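Long-range contacts in nigerythrin (Desulfovibrio vulgaris subsp. vulgaris, PDB 1YUZ), which shows NADH peroxidase activity in vitro as a homodimeric iron protein combining a rubredoxin-like centre with a hemerythrin-like diiron site: residues C174-Y179 with P190-P195; M122-I127 with R144-E149; Y81-E86 with S136-V141. All coordinates share one frame; numbering follows the deposited sequence.

Contact 1 (C174-Y179 with P190-P195); sequences CPICGY and PICFRP. With FE (Fe (III) ion), chain H.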
loop_
_atom_site.group_PDB
_atom_site.type_symbol
_atom_site.label_atom_id
_atom_site.label_comp_id
_atom_site.label_asym_id
_atom_site.label_seq_id
_atom_site.Cartn_x
_atom_site.Cartn_y
_atom_site.Cartn_z
ATOM N N CYS B 174 12.195 -9.528 12.138
ATOM C CA CYS B 174 13.631 -9.724 12.132
ATOM C C CYS B 174 14.228 -9.136 13.415
ATOM O O CYS B 174 13.703 -8.176 13.969
ATOM C CB CYS B 174 14.225 -9.033 10.911
ATOM S SG CYS B 174 16.012 -9.161 10.812
ATOM N N PRO B 175 15.331 -9.718 13.910
ATOM C CA PRO B 175 15.959 -9.210 15.136
ATOM C C PRO B 175 16.666 -7.863 14.981
ATOM O O PRO B 175 16.725 -7.079 15.931
ATOM C CB PRO B 175 16.957 -10.311 15.500
ATOM C CG PRO B 175 16.419 -11.523 14.838
ATOM C CD PRO B 175 15.912 -11.013 13.525
ATOM N N ILE B 176 17.203 -7.591 13.793
ATOM C CA ILE B 176 17.952 -6.354 13.581
ATOM C C ILE B 176 17.433 -5.358 12.547
ATOM O O ILE B 176 18.044 -4.313 12.331
ATOM C CB ILE B 176 19.428 -6.665 13.261
ATOM C CG1 ILE B 176 19.527 -7.475 11.967
ATOM C CG2 ILE B 176 20.055 -7.426 14.429
ATOM C CD1 ILE B 176 20.955 -7.672 11.490
ATOM N N CYS B 177 16.333 -5.680 11.882
ATOM C CA CYS B 177 15.756 -4.733 10.940
ATOM C C CYS B 177 14.247 -4.860 11.059
ATOM O O CYS B 177 13.751 -5.725 11.786
ATOM C CB CYS B 177 16.255 -4.968 9.503
ATOM S SG CYS B 177 15.417 -6.214 8.510
ATOM N N GLY B 178 13.519 -4.002 10.364
ATOM C CA GLY B 178 12.075 -4.025 10.475
ATOM C C GLY B 178 11.303 -5.016 9.633
ATOM O O GLY B 178 10.077 -4.968 9.608
ATOM N N TYR B 179 11.994 -5.917 8.946
ATOM C CA TYR B 179 11.297 -6.880 8.109
ATOM C C TYR B 179 10.317 -7.748 8.887
ATOM O O TYR B 179 10.641 -8.284 9.947
ATOM C CB TYR B 179 12.288 -7.788 7.382
ATOM C CG TYR B 179 11.604 -8.801 6.493
ATOM C CD1 TYR B 179 10.977 -8.412 5.307
ATOM C CD2 TYR B 179 11.560 -10.148 6.848
ATOM C CE1 TYR B 179 10.327 -9.343 4.497
ATOM C CE2 TYR B 179 10.913 -11.084 6.046
ATOM C CZ TYR B 179 10.301 -10.676 4.874
ATOM O OH TYR B 179 9.676 -11.605 4.069
ATOM N N PRO B 190 15.065 -10.903 3.841
ATOM C CA PRO B 190 15.490 -10.406 2.530
ATOM C C PRO B 190 16.227 -9.075 2.617
ATOM O O PRO B 190 16.878 -8.655 1.661
ATOM C CB PRO B 190 14.175 -10.291 1.765
ATOM C CG PRO B 190 13.204 -9.921 2.846
ATOM C CD PRO B 190 13.597 -10.858 3.969
ATOM N N ILE B 191 16.127 -8.414 3.766
ATOM C CA ILE B 191 16.780 -7.128 3.949
ATOM C C ILE B 191 18.185 -7.244 4.538
ATOM O O ILE B 191 19.098 -6.558 4.080
ATOM C CB ILE B 191 15.915 -6.192 4.838
ATOM C CG1 ILE B 191 14.623 -5.827 4.098
ATOM C CG2 ILE B 191 16.694 -4.929 5.201
ATOM C CD1 ILE B 191 13.644 -5.002 4.925
ATOM N N CYS B 192 18.370 -8.122 5.524
ATOM C CA CYS B 192 19.680 -8.273 6.164
ATOM C C CYS B 192 20.217 -9.703 6.220
ATOM O O CYS B 192 21.314 -9.933 6.729
ATOM C CB CYS B 192 19.632 -7.714 7.587
ATOM S SG CYS B 192 18.652 -8.721 8.718
ATOM N N PHE B 193 19.439 -10.658 5.723
ATOM C CA PHE B 193 19.829 -12.069 5.695
ATOM C C PHE B 193 19.841 -12.832 7.022
ATOM O O PHE B 193 20.315 -13.964 7.066
ATOM C CB PHE B 193 21.194 -12.230 5.011
ATOM C CG PHE B 193 21.155 -12.090 3.505
ATOM C CD1 PHE B 193 19.984 -11.725 2.837
ATOM C CD2 PHE B 193 22.306 -12.314 2.755
ATOM C CE1 PHE B 193 19.965 -11.587 1.446
ATOM C CE2 PHE B 193 22.297 -12.177 1.367
ATOM C CZ PHE B 193 21.127 -11.813 0.712
ATOM N N ARG B 194 19.329 -12.243 8.100
ATOM C CA ARG B 194 19.291 -12.972 9.370
ATOM C C ARG B 194 18.414 -14.207 9.179
ATOM O O ARG B 194 17.359 -14.133 8.555
ATOM C CB ARG B 194 18.703 -12.108 10.496
ATOM C CG ARG B 194 19.710 -11.231 11.231
ATOM C CD ARG B 194 20.711 -12.062 12.034
ATOM N NE ARG B 194 21.786 -11.233 12.580
ATOM C CZ ARG B 194 21.794 -10.696 13.796
ATOM N NH1 ARG B 194 20.781 -10.896 14.629
ATOM N NH2 ARG B 194 22.812 -9.934 14.171
ATOM N N PRO B 195 18.841 -15.364 9.711
ATOM C CA PRO B 195 18.062 -16.598 9.575
ATOM C C PRO B 195 16.701 -16.517 10.253
ATOM O O PRO B 195 16.528 -15.800 11.236
ATOM C CB PRO B 195 18.954 -17.648 10.236
ATOM C CG PRO B 195 20.328 -17.108 10.027
ATOM C CD PRO B 195 20.145 -15.642 10.337
HETATM FE FE FE H . 16.449 -8.242 8.749
#
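The rubredoxin-like iron centre lies where these two loops face each other. Residues 174-179 supply Cys174 and Cys177, residues 190-195 supply Cys192, and Cys189, just ahead of Pro190, completes four sulfurs round the Fe (III) ion. Cys174 SG, Cys177 SG and Cys192 SG each sit 2.3 Å from FE. They arrive differently: Cys174 SG is anti to its backbone N (chi1 178°), whereas the sulfurs of Cys177 and Cys192 take the crowded position between N and the carbonyl carbon.

In each CxxC loop of this rubredoxin-like fold the backbone curls back on a thiolate. Tyr179 N donates to Cys177 SG at 3.5 Å and 164°, Ile176 N donates to Cys174 SG, and Arg194 N gives Cys192 SG a weak bond; such bonds would draw negative charge off sulfur.

Flanking the iron, Ile191 CB packs 3.7 Å from Cys177 SG. Pro190 CD makes a CH-pi contact over the Tyr179 ring, 3.3 Å from the centroid and 11° off the normal, while Tyr179 OH is hydrogen-bonded to His181 ND1. At the more exposed margin, Ile176 lies across one guanidinium face of Arg194, its CG2 3.6 Å from Arg194 NH1.

Contact 2 (M122-I127 with R144-E149); sequences MYPAFI and RAKLAE. With FE2 (Fe (II) ion), chain G; FE (Fe (III) ion), chain F.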
loop_
_atom_site.group_PDB
_atom_site.type_symbol
_atom_site.label_atom_id
_atom_site.label_comp_id
_atom_site.label_asym_id
_atom_site.label_seq_id
_atom_site.Cartn_x
_atom_site.Cartn_y
_atom_site.Cartn_z
ATOM N N MET B 122 10.373 10.423 2.881
ATOM C CA MET B 122 11.302 10.725 3.960
ATOM C C MET B 122 12.638 10.006 3.933
ATOM O O MET B 122 13.684 10.650 3.858
ATOM C CB MET B 122 10.646 10.489 5.318
ATOM C CG MET B 122 11.492 11.017 6.461
ATOM S SD MET B 122 10.876 10.566 8.069
ATOM C CE MET B 122 11.515 8.903 8.203
ATOM N N TYR B 123 12.632 8.681 4.009
ATOM C CA TYR B 123 13.906 7.988 4.012
ATOM C C TYR B 123 14.701 8.200 2.727
ATOM O O TYR B 123 15.911 8.408 2.788
ATOM C CB TYR B 123 13.717 6.509 4.372
ATOM C CG TYR B 123 13.558 6.315 5.873
ATOM C CD1 TYR B 123 12.449 5.653 6.402
ATOM C CD2 TYR B 123 14.513 6.814 6.767
ATOM C CE1 TYR B 123 12.292 5.493 7.778
ATOM C CE2 TYR B 123 14.366 6.656 8.144
ATOM C CZ TYR B 123 13.254 5.994 8.642
ATOM O OH TYR B 123 13.115 5.831 10.005
ATOM N N PRO B 124 14.047 8.169 1.549
ATOM C CA PRO B 124 14.853 8.400 0.343
ATOM C C PRO B 124 15.520 9.786 0.392
ATOM O O PRO B 124 16.660 9.948 -0.045
ATOM C CB PRO B 124 13.829 8.286 -0.778
ATOM C CG PRO B 124 12.921 7.215 -0.268
ATOM C CD PRO B 124 12.725 7.619 1.192
ATOM N N ALA B 125 14.817 10.776 0.938
ATOM C CA ALA B 125 15.361 12.132 1.042
ATOM C C ALA B 125 16.565 12.146 1.976
ATOM O O ALA B 125 17.590 12.773 1.682
ATOM C CB ALA B 125 14.295 13.091 1.563
ATOM N N PHE B 126 16.439 11.460 3.106
ATOM C CA PHE B 126 17.517 11.398 4.084
ATOM C C PHE B 126 18.689 10.571 3.568
ATOM O O PHE B 126 19.846 10.884 3.843
ATOM C CB PHE B 126 17.002 10.801 5.393
ATOM C CG PHE B 126 16.049 11.693 6.140
ATOM C CD1 PHE B 126 15.396 11.221 7.273
ATOM C CD2 PHE B 126 15.820 13.008 5.734
ATOM C CE1 PHE B 126 14.532 12.037 7.993
ATOM C CE2 PHE B 126 14.956 13.834 6.450
ATOM C CZ PHE B 126 14.312 13.348 7.580
ATOM N N ILE B 127 18.392 9.510 2.826
ATOM C CA ILE B 127 19.443 8.673 2.262
ATOM C C ILE B 127 20.261 9.501 1.279
ATOM O O ILE B 127 21.489 9.476 1.306
ATOM C CB ILE B 127 18.848 7.451 1.529
ATOM C CG1 ILE B 127 18.214 6.499 2.549
ATOM C CG2 ILE B 127 19.931 6.743 0.721
ATOM C CD1 ILE B 127 17.390 5.399 1.925
ATOM N N ARG B 144 18.179 0.553 5.607
ATOM C CA ARG B 144 17.531 -0.566 6.278
ATOM C C ARG B 144 16.108 -0.200 6.680
ATOM O O ARG B 144 15.175 -0.971 6.454
ATOM C CB ARG B 144 18.333 -1.001 7.511
ATOM C CG ARG B 144 19.603 -1.782 7.190
ATOM C CD ARG B 144 19.855 -2.889 8.218
ATOM N NE ARG B 144 21.010 -3.719 7.878
ATOM C CZ ARG B 144 21.141 -4.386 6.735
ATOM N NH1 ARG B 144 20.187 -4.319 5.817
ATOM N NH2 ARG B 144 22.225 -5.110 6.503
ATOM N N ALA B 145 15.937 0.978 7.273
ATOM C CA ALA B 145 14.610 1.422 7.689
ATOM C C ALA B 145 13.694 1.556 6.474
ATOM O O ALA B 145 12.577 1.039 6.472
ATOM C CB ALA B 145 14.704 2.762 8.430
ATOM N N LYS B 146 14.181 2.242 5.442
ATOM C CA LYS B 146 13.427 2.470 4.213
ATOM C C LYS B 146 12.883 1.179 3.612
ATOM O O LYS B 146 11.717 1.113 3.213
ATOM C CB LYS B 146 14.320 3.200 3.198
ATOM C CG LYS B 146 13.714 3.440 1.815
ATOM C CD LYS B 146 13.987 2.282 0.866
ATOM C CE LYS B 146 13.559 2.599 -0.561
ATOM N NZ LYS B 146 12.078 2.600 -0.732
ATOM N N LEU B 147 13.724 0.154 3.549
ATOM C CA LEU B 147 13.327 -1.128 2.980
ATOM C C LEU B 147 12.222 -1.801 3.781
ATOM O O LEU B 147 11.317 -2.410 3.212
ATOM C CB LEU B 147 14.534 -2.057 2.892
ATOM C CG LEU B 147 15.572 -1.633 1.849
ATOM C CD1 LEU B 147 16.857 -2.412 2.064
ATOM C CD2 LEU B 147 15.026 -1.854 0.451
ATOM N N ALA B 148 12.296 -1.697 5.101
ATOM C CA ALA B 148 11.280 -2.310 5.938
ATOM C C ALA B 148 9.948 -1.581 5.809
ATOM O O ALA B 148 8.894 -2.208 5.854
ATOM C CB ALA B 148 11.734 -2.316 7.392
ATOM N N GLU B 149 9.984 -0.264 5.626
ATOM C CA GLU B 149 8.744 0.501 5.541
ATOM C C GLU B 149 7.857 0.086 4.376
ATOM O O GLU B 149 6.638 0.029 4.517
ATOM C CB GLU B 149 9.036 2.003 5.450
ATOM C CG GLU B 149 10.055 2.522 6.467
ATOM C CD GLU B 149 9.630 2.368 7.920
ATOM O OE1 GLU B 149 8.977 1.361 8.271
ATOM O OE2 GLU B 149 9.981 3.255 8.725
HETATM FE FE FE2 G . 7.256 1.108 9.270
HETATM FE FE FE F . 8.904 3.981 10.299
HETATM O O HOH W 1 7.137 3.310 9.768
#
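Tyr123 is the tightly held centre of this buried helix pair, and it has the largest share of the contact. Its CG is anti to its own carbonyl carbon, which sends the ring across to the 144-149 helix. There Ala145 CB rests over one face, 3.5 Å from Tyr123 CZ; its direction from the ring centroid, 22° off the normal, supports a CH-pi contact displaced toward the phenol end. Met122 CE lies over the centre of the opposite face, so the ring is sandwiched between a methyl from each helix. Its edge meets a third group: Glu149 OE2 is near the ring plane, 3.4 Å from Tyr123 CE1, with ring and carboxylate planes 33° apart. The phenol OH is hydrogen-bonded to Glu40 and Glu80.

The segments are neighbouring helices of the ferritin-like four-helix bundle, nearly antiparallel at 160°, with axes 9.4 Å apart, and they flank its diiron site. Glu149 bridges the metals: its OE1 binds the Fe (II) ion at 2.0 Å and its OE2 the Fe (III) ion at 2.0 Å, while a water also bridges them. By hydrogen-bonding Glu40 and meeting Glu149 at its ring edge, Tyr123 acts as a second-shell neighbour of two iron ligands.

Past Lys146 CB the packing loosens. That atom is still firmly met, 3.6 Å from Tyr123 CB, as the two side chains run antiparallel alongside one another. The Ile127 side chain crosses the lysine root at about a right angle, its CD1 4.0 Å from Lys146 CB, and Pro124, where the first helix is kinked, merely skirts Lys146 CG. Beyond this the lysine bends at chi2 and again at chi4 and leaves the helix pair, its NZ hydrogen-bonded to Tyr160 OH of the second subunit.

Contact 3 (Y81-E86 with S136-V141); sequences YALVAE and SKAVHV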
loop_
_atom_site.group_PDB
_atom_site.type_symbol
_atom_site.label_atom_id
_atom_site.label_comp_id
_atom_site.label_asym_id
_atom_site.label_seq_id
_atom_site.Cartn_x
_atom_site.Cartn_y
_atom_site.Cartn_z
ATOM N N TYR B 81 19.352 6.061 16.731
ATOM C CA TYR B 81 19.845 6.605 17.991
ATOM C C TYR B 81 21.328 6.298 18.193
ATOM O O TYR B 81 22.089 7.156 18.651
ATOM C CB TYR B 81 19.035 6.033 19.157
ATOM C CG TYR B 81 19.583 6.392 20.517
ATOM C CD1 TYR B 81 19.649 7.719 20.935
ATOM C CD2 TYR B 81 20.037 5.402 21.387
ATOM C CE1 TYR B 81 20.153 8.054 22.190
ATOM C CE2 TYR B 81 20.545 5.726 22.643
ATOM C CZ TYR B 81 20.599 7.053 23.037
ATOM O OH TYR B 81 21.100 7.379 24.278
ATOM N N ALA B 82 21.740 5.081 17.848
ATOM C CA ALA B 82 23.135 4.687 18.008
ATOM C C ALA B 82 24.049 5.653 17.265
ATOM O O ALA B 82 25.113 6.020 17.765
ATOM C CB ALA B 82 23.341 3.271 17.499
ATOM N N LEU B 83 23.635 6.065 16.072
ATOM C CA LEU B 83 24.435 6.994 15.285
ATOM C C LEU B 83 24.446 8.386 15.904
ATOM O O LEU B 83 25.492 9.032 15.978
ATOM C CB LEU B 83 23.913 7.076 13.849
ATOM C CG LEU B 83 24.076 5.827 12.979
ATOM C CD1 LEU B 83 23.617 6.134 11.562
ATOM C CD2 LEU B 83 25.534 5.388 12.976
ATOM N N VAL B 84 23.287 8.853 16.349
ATOM C CA VAL B 84 23.200 10.171 16.961
ATOM C C VAL B 84 24.014 10.227 18.253
ATOM O O VAL B 84 24.687 11.222 18.529
ATOM C CB VAL B 84 21.736 10.548 17.278
ATOM C CG1 VAL B 84 21.689 11.887 18.002
ATOM C CG2 VAL B 84 20.925 10.616 15.990
ATOM N N ALA B 85 23.955 9.151 19.032
ATOM C CA ALA B 85 24.671 9.069 20.304
ATOM C C ALA B 85 26.182 9.227 20.166
ATOM O O ALA B 85 26.826 9.833 21.023
ATOM C CB ALA B 85 24.349 7.747 20.995
ATOM N N GLU B 86 26.738 8.670 19.097
ATOM C CA GLU B 86 28.172 8.742 18.854
ATOM C C GLU B 86 28.598 10.161 18.499
ATOM O O GLU B 86 29.712 10.582 18.810
ATOM C CB GLU B 86 28.558 7.793 17.717
ATOM C CG GLU B 86 28.228 6.336 17.986
ATOM C CD GLU B 86 28.574 5.437 16.816
ATOM O OE1 GLU B 86 29.749 5.439 16.393
ATOM O OE2 GLU B 86 27.672 4.727 16.320
ATOM N N SER B 136 28.271 7.267 5.192
ATOM C CA SER B 136 27.921 5.889 4.857
ATOM C C SER B 136 27.156 5.161 5.961
ATOM O O SER B 136 26.289 4.333 5.675
ATOM C CB SER B 136 29.184 5.099 4.502
ATOM O OG SER B 136 30.040 4.983 5.620
ATOM N N LYS B 137 27.473 5.458 7.215
ATOM C CA LYS B 137 26.784 4.816 8.328
ATOM C C LYS B 137 25.304 5.186 8.302
ATOM O O LYS B 137 24.436 4.336 8.501
ATOM C CB LYS B 137 27.404 5.241 9.662
ATOM C CG LYS B 137 28.818 4.712 9.882
ATOM C CD LYS B 137 29.320 5.005 11.291
ATOM C CE LYS B 137 30.642 4.298 11.552
ATOM N NZ LYS B 137 31.145 4.490 12.939
ATOM N N ALA B 138 25.021 6.458 8.043
ATOM C CA ALA B 138 23.650 6.942 7.982
ATOM C C ALA B 138 22.948 6.363 6.762
ATOM O O ALA B 138 21.772 6.013 6.830
ATOM C CB ALA B 138 23.637 8.459 7.929
ATOM N N VAL B 139 23.659 6.264 5.645
ATOM C CA VAL B 139 23.068 5.693 4.443
ATOM C C VAL B 139 22.615 4.270 4.761
ATOM O O VAL B 139 21.519 3.859 4.383
ATOM C CB VAL B 139 24.082 5.659 3.275
ATOM C CG1 VAL B 139 23.551 4.791 2.143
ATOM C CG2 VAL B 139 24.341 7.079 2.769
ATOM N N HIS B 140 23.456 3.527 5.472
ATOM C CA HIS B 140 23.132 2.152 5.836
ATOM C C HIS B 140 21.885 2.082 6.710
ATOM O O HIS B 140 20.951 1.334 6.419
ATOM C CB HIS B 140 24.309 1.518 6.582
ATOM C CG HIS B 140 24.008 0.167 7.153
ATOM N ND1 HIS B 140 23.894 -0.963 6.374
ATOM C CD2 HIS B 140 23.779 -0.229 8.427
ATOM C CE1 HIS B 140 23.612 -1.999 7.144
ATOM N NE2 HIS B 140 23.536 -1.581 8.394
ATOM N N VAL B 141 21.872 2.861 7.785
ATOM C CA VAL B 141 20.734 2.859 8.692
ATOM C C VAL B 141 19.437 3.296 8.015
ATOM O O VAL B 141 18.410 2.633 8.146
ATOM C CB VAL B 141 21.012 3.754 9.919
ATOM C CG1 VAL B 141 19.740 3.941 10.733
ATOM C CG2 VAL B 141 22.100 3.118 10.782
#
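Leu83 is the first residue of 81-86 to reach the neighbouring helix, and it supplies the largest share of the buried area. Its CG stands anti to the carbonyl carbon (chi1 -68°), beside the backbone N, and CD1 continues outward with chi2 at -175°, so the two methyls fork over the first turns of the 136-141 segment. CD1 goes deeper. It meets Val141 CG2 tip to tip at 3.5 Å, tighter than an ordinary methyl contact, and also lies 3.6 Å from Lys137 O and 3.7 Å from Ala138 CA. That carbonyl is already engaged within its own helix, where Lys137 O accepts a hydrogen bond from Val141 N at 3.0 Å, so the methyl packs against a satisfied polar atom. The other branch, Leu83 CD2, lies 3.8 Å from Lys137 CB, against the extended lysine chain, which crosses the leucine obliquely.

Val84 comes next and turns from this interface to Leu33 and Ile37 of helix 29-56; Leu33 also touches Leu83. One turn beyond Leu83, Glu86 reaches out on an extended chain, anti at chi2. In the conformer described, Glu86 OE1 stands 3.8 Å from Lys137 NZ, a long salt bridge at the exposed margin.

The helices run nearly antiparallel, 160° between directions, with axes 10.6 Å apart, as suits two members of a ferritin-like bundle. This brings the last turn of helix 60-87 beside the first turn of helix 136-161.

The chemistry is therefore graded: a close methyl contact lies on the buried side, whereas the outer charge pair is distant, and the second conformer of Glu86 together with its exposure suggests a loose, solvent-screened attraction.

In the fold
From the N terminus, helix 60-87 supplies 81-86 and helix 104-132 then supplies 122-127. Helix 136-161 answers both in turn: 136-141 closes contact 3 over a 49-residue span, and 144-149 closes contact 2 over 16 residues. The two contacts therefore cross, their segments alternating, and one helix ties two others into the diiron bundle. Contact 1 opens only afterwards and closes a 10-residue span within the rubredoxin-like part. It meets contact 2 through Ile191, whose CD1 packs on Leu147 and Ala148, and through a weak, probable hydrogen bond from Arg144 NH1 to Ile191 O. The nearest atoms of contact 1 and contact 3 are about 7 Å apart.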